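Local coordinates for putative cell invasion protein with MAC/Perforin domain (Bacteroides thetaiotaomicron VPI-5482, PDB 3KK7) that is of unestablished function but carries a membrane-attack complex/perforin domain, which suggests a role in acting on membranes, possibly in cell invasion, at residues A[478-483]-A[491-496]. Numbering follows the deposited sequence.
Sequences GMYKFK and YIYNPT
A beta hairpin within the D3 domain pairs strands 480-483 and 491-494 antiparallel, with 153° between their directions. Two hydrogen-bonded pairs define the register: Tyr480 with Tyr493, through Tyr480 N to Tyr493 O (3.0 Å) and Tyr493 N to Tyr480 O (2.8 Å), and Phe482 with Tyr491, through Tyr491 N to Phe482 O (2.9 Å) and Phe482 N to Tyr491 O. The last is the most bent of the four (154°), its donor above the carbonyl plane. Tyr493 takes the crowded first torsion (chi1 67°), swinging its ring across the partner strand, CZ lying 3.6 Å from Tyr480 CB. Phe482, similarly turned, presents CD1 to Tyr493 CE1 at 3.9 Å and lays CE1 beside Tyr491 CB; its ring and that of Tyr491 are roughly parallel but offset so far that they hardly overlap, centroids 5.7 Å apart. Helix 529-535 packs on both rings through Met529 and Leu532, while Tyr493 OH is hydrogen-bonded to Lys525 O. An alanine at Tyr493, lacking both ring and hydroxyl, would probably leave this aromatic face more loosely packed. At Asn494 an Asx turn forms: Asn494 OD1, also bonded to Ser497 N, accepts Thr496 N at 3.0 Å.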
ATOM      1  N   GLY A 478       0.540  31.683 -14.223  1.00 33.46           N
ATOM      2  CA  GLY A 478       0.339  31.007 -15.509  1.00 33.56           C
ATOM      3  C   GLY A 478      -0.597  29.812 -15.520  1.00 33.87           C
ATOM      4  O   GLY A 478      -0.330  28.830 -16.213  1.00 34.05           O
HETATM    5  N   MSE A 479      -1.721  29.892 -14.812  1.00 33.83           N
HETATM    6  CA  MSE A 479      -2.497  28.693 -14.566  1.00 34.11           C
HETATM    7  C   MSE A 479      -3.941  28.686 -14.940  1.00 33.66           C
HETATM    8  O   MSE A 479      -4.603  29.716 -14.976  1.00 34.21           O
HETATM    9  CB  MSE A 479      -2.359  28.346 -13.112  1.00 34.51           C
HETATM   10  CG  MSE A 479      -0.919  28.304 -12.781  1.00 36.51           C
HETATM   11 SE   MSE A 479      -0.546  27.189 -11.356  0.75 41.57          SE
HETATM   12  CE  MSE A 479      -0.969  25.408 -12.020  1.00 42.13           C
ATOM     13  N   TYR A 480      -4.403  27.477 -15.224  1.00 33.22           N
ATOM     14  CA  TYR A 480      -5.790  27.204 -15.503  1.00 33.20           C
ATOM     15  C   TYR A 480      -6.217  26.064 -14.588  1.00 32.58           C
ATOM     16  O   TYR A 480      -5.389  25.417 -13.961  1.00 32.24           O
ATOM     17  CB  TYR A 480      -5.975  26.787 -16.962  1.00 33.51           C
ATOM     18  CG  TYR A 480      -5.612  27.847 -17.987  1.00 34.23           C
ATOM     19  CD1 TYR A 480      -6.571  28.704 -18.504  1.00 34.64           C
ATOM     20  CD2 TYR A 480      -4.308  27.960 -18.461  1.00 35.34           C
ATOM     21  CE1 TYR A 480      -6.238  29.657 -19.461  1.00 35.66           C
ATOM     22  CE2 TYR A 480      -3.967  28.904 -19.410  1.00 36.06           C
ATOM     23  CZ  TYR A 480      -4.934  29.747 -19.901  1.00 36.14           C
ATOM     24  OH  TYR A 480      -4.586  30.677 -20.835  1.00 37.21           O
ATOM     25  N   LYS A 481      -7.515  25.821 -14.518  1.00 31.98           N
ATOM     26  CA  LYS A 481      -8.023  24.741 -13.699  1.00 31.57           C
ATOM     27  C   LYS A 481      -9.258  24.121 -14.352  1.00 31.19           C
ATOM     28  O   LYS A 481      -9.935  24.755 -15.186  1.00 31.36           O
ATOM     29  CB  LYS A 481      -8.375  25.263 -12.303  1.00 31.33           C
ATOM     30  CG  LYS A 481      -9.644  26.081 -12.286  1.00 31.57           C
ATOM     31  CD  LYS A 481      -9.896  26.790 -10.971  1.00 32.10           C
ATOM     32  CE  LYS A 481     -11.281  27.432 -10.981  1.00 31.50           C
ATOM     33  NZ  LYS A 481     -11.488  28.227  -9.771  1.00 32.31           N
ATOM     34  N   PHE A 482      -9.547  22.885 -13.961  1.00 30.27           N
ATOM     35  CA  PHE A 482     -10.825  22.264 -14.297  1.00 29.70           C
ATOM     36  C   PHE A 482     -11.161  21.185 -13.263  1.00 29.07           C
ATOM     37  O   PHE A 482     -10.261  20.644 -12.601  1.00 28.32           O
ATOM     38  CB  PHE A 482     -10.809  21.682 -15.716  1.00 29.46           C
ATOM     39  CG  PHE A 482      -9.999  20.426 -15.845  1.00 29.84           C
ATOM     40  CD1 PHE A 482      -8.618  20.488 -16.001  1.00 31.66           C
ATOM     41  CD2 PHE A 482     -10.616  19.176 -15.801  1.00 29.75           C
ATOM     42  CE1 PHE A 482      -7.858  19.313 -16.122  1.00 32.80           C
ATOM     43  CE2 PHE A 482      -9.866  17.992 -15.909  1.00 30.00           C
ATOM     44  CZ  PHE A 482      -8.487  18.054 -16.069  1.00 30.89           C
ATOM     45  N   LYS A 483     -12.454  20.890 -13.131  1.00 28.38           N
ATOM     46  CA  LYS A 483     -12.910  19.832 -12.252  1.00 28.14           C
ATOM     47  C   LYS A 483     -13.278  18.585 -13.026  1.00 27.71           C
ATOM     48  O   LYS A 483     -14.080  18.654 -13.946  1.00 28.38           O
ATOM     49  CB  LYS A 483     -14.124  20.282 -11.443  1.00 27.88           C
ATOM     50  CG  LYS A 483     -14.394  19.388 -10.265  1.00 27.93           C
ATOM     51  CD  LYS A 483     -15.491  19.920  -9.382  1.00 28.72           C
ATOM     52  CE  LYS A 483     -16.844  19.668  -9.982  1.00 29.54           C
ATOM     53  NZ  LYS A 483     -17.859  19.761  -8.918  1.00 31.75           N
ATOM     54  N   TYR A 491      -8.056  20.105 -10.830  1.00 25.79           N
ATOM     55  CA  TYR A 491      -6.695  20.017 -11.338  1.00 25.74           C
ATOM     56  C   TYR A 491      -6.331  21.414 -11.822  1.00 26.53           C
ATOM     57  O   TYR A 491      -6.950  21.940 -12.766  1.00 26.47           O
ATOM     58  CB  TYR A 491      -6.585  18.998 -12.468  1.00 25.59           C
ATOM     59  CG  TYR A 491      -6.842  17.589 -12.050  1.00 23.28           C
ATOM     60  CD1 TYR A 491      -5.825  16.820 -11.513  1.00 23.29           C
ATOM     61  CD2 TYR A 491      -8.094  17.012 -12.184  1.00 21.91           C
ATOM     62  CE1 TYR A 491      -6.040  15.497 -11.110  1.00 20.84           C
ATOM     63  CE2 TYR A 491      -8.317  15.685 -11.783  1.00 20.68           C
ATOM     64  CZ  TYR A 491      -7.276  14.946 -11.245  1.00 20.13           C
ATOM     65  OH  TYR A 491      -7.446  13.652 -10.838  1.00 20.65           O
ATOM     66  N   ILE A 492      -5.379  22.021 -11.107  1.00 27.31           N
ATOM     67  CA  ILE A 492      -4.839  23.336 -11.431  1.00 28.10           C
ATOM     68  C   ILE A 492      -3.492  23.099 -12.100  1.00 28.41           C
ATOM     69  O   ILE A 492      -2.597  22.502 -11.510  1.00 28.55           O
ATOM     70  CB  ILE A 492      -4.708  24.214 -10.183  1.00 28.07           C
ATOM     71  CG1 ILE A 492      -6.049  24.213  -9.446  1.00 29.91           C
ATOM     72  CG2 ILE A 492      -4.317  25.623 -10.560  1.00 27.35           C
ATOM     73  CD1 ILE A 492      -6.199  25.292  -8.376  1.00 32.29           C
ATOM     74  N   TYR A 493      -3.373  23.537 -13.349  1.00 28.73           N
ATOM     75  CA  TYR A 493      -2.244  23.160 -14.182  1.00 28.97           C
ATOM     76  C   TYR A 493      -1.643  24.354 -14.863  1.00 28.60           C
ATOM     77  O   TYR A 493      -2.347  25.296 -15.210  1.00 28.50           O
ATOM     78  CB  TYR A 493      -2.663  22.123 -15.236  1.00 29.10           C
ATOM     79  CG  TYR A 493      -3.626  22.621 -16.295  1.00 28.99           C
ATOM     80  CD1 TYR A 493      -4.993  22.682 -16.042  1.00 29.16           C
ATOM     81  CD2 TYR A 493      -3.168  22.987 -17.568  1.00 30.03           C
ATOM     82  CE1 TYR A 493      -5.884  23.102 -17.014  1.00 30.75           C
ATOM     83  CE2 TYR A 493      -4.050  23.425 -18.554  1.00 29.88           C
ATOM     84  CZ  TYR A 493      -5.406  23.486 -18.270  1.00 30.98           C
ATOM     85  OH  TYR A 493      -6.285  23.930 -19.231  1.00 33.18           O
ATOM     86  N   ASN A 494      -0.325  24.291 -15.022  1.00 28.60           N
ATOM     87  CA  ASN A 494       0.459  25.317 -15.702  1.00 28.39           C
ATOM     88  C   ASN A 494       0.897  24.787 -17.068  1.00 28.40           C
ATOM     89  O   ASN A 494       1.834  23.984 -17.147  1.00 28.31           O
ATOM     90  CB  ASN A 494       1.677  25.676 -14.859  1.00 28.20           C
ATOM     91  CG  ASN A 494       2.461  26.841 -15.427  1.00 27.25           C
ATOM     92  OD1 ASN A 494       2.752  26.896 -16.627  1.00 26.34           O
ATOM     93  ND2 ASN A 494       2.823  27.773 -14.560  1.00 25.76           N
ATOM     94  N   PRO A 495       0.236  25.241 -18.149  1.00 28.28           N
ATOM     95  CA  PRO A 495       0.508  24.679 -19.455  1.00 28.39           C
ATOM     96  C   PRO A 495       1.773  25.226 -20.134  1.00 28.49           C
ATOM     97  O   PRO A 495       2.034  24.852 -21.271  1.00 28.95           O
ATOM     98  CB  PRO A 495      -0.726  25.072 -20.235  1.00 28.41           C
ATOM     99  CG  PRO A 495      -1.000  26.440 -19.729  1.00 28.57           C
ATOM    100  CD  PRO A 495      -0.681  26.381 -18.251  1.00 28.25           C
ATOM    101  N   THR A 496       2.545  26.081 -19.460  1.00 28.26           N
ATOM    102  CA  THR A 496       3.879  26.444 -19.930  1.00 28.03           C
ATOM    103  C   THR A 496       4.949  25.579 -19.276  1.00 28.02           C
ATOM    104  O   THR A 496       5.875  25.140 -19.952  1.00 28.55           O
ATOM    105  CB  THR A 496       4.223  27.876 -19.608  1.00 28.22           C
ATOM    106  OG1 THR A 496       3.072  28.701 -19.813  1.00 28.96           O
ATOM    107  CG2 THR A 496       5.378  28.353 -20.479  1.00 27.97           C
TER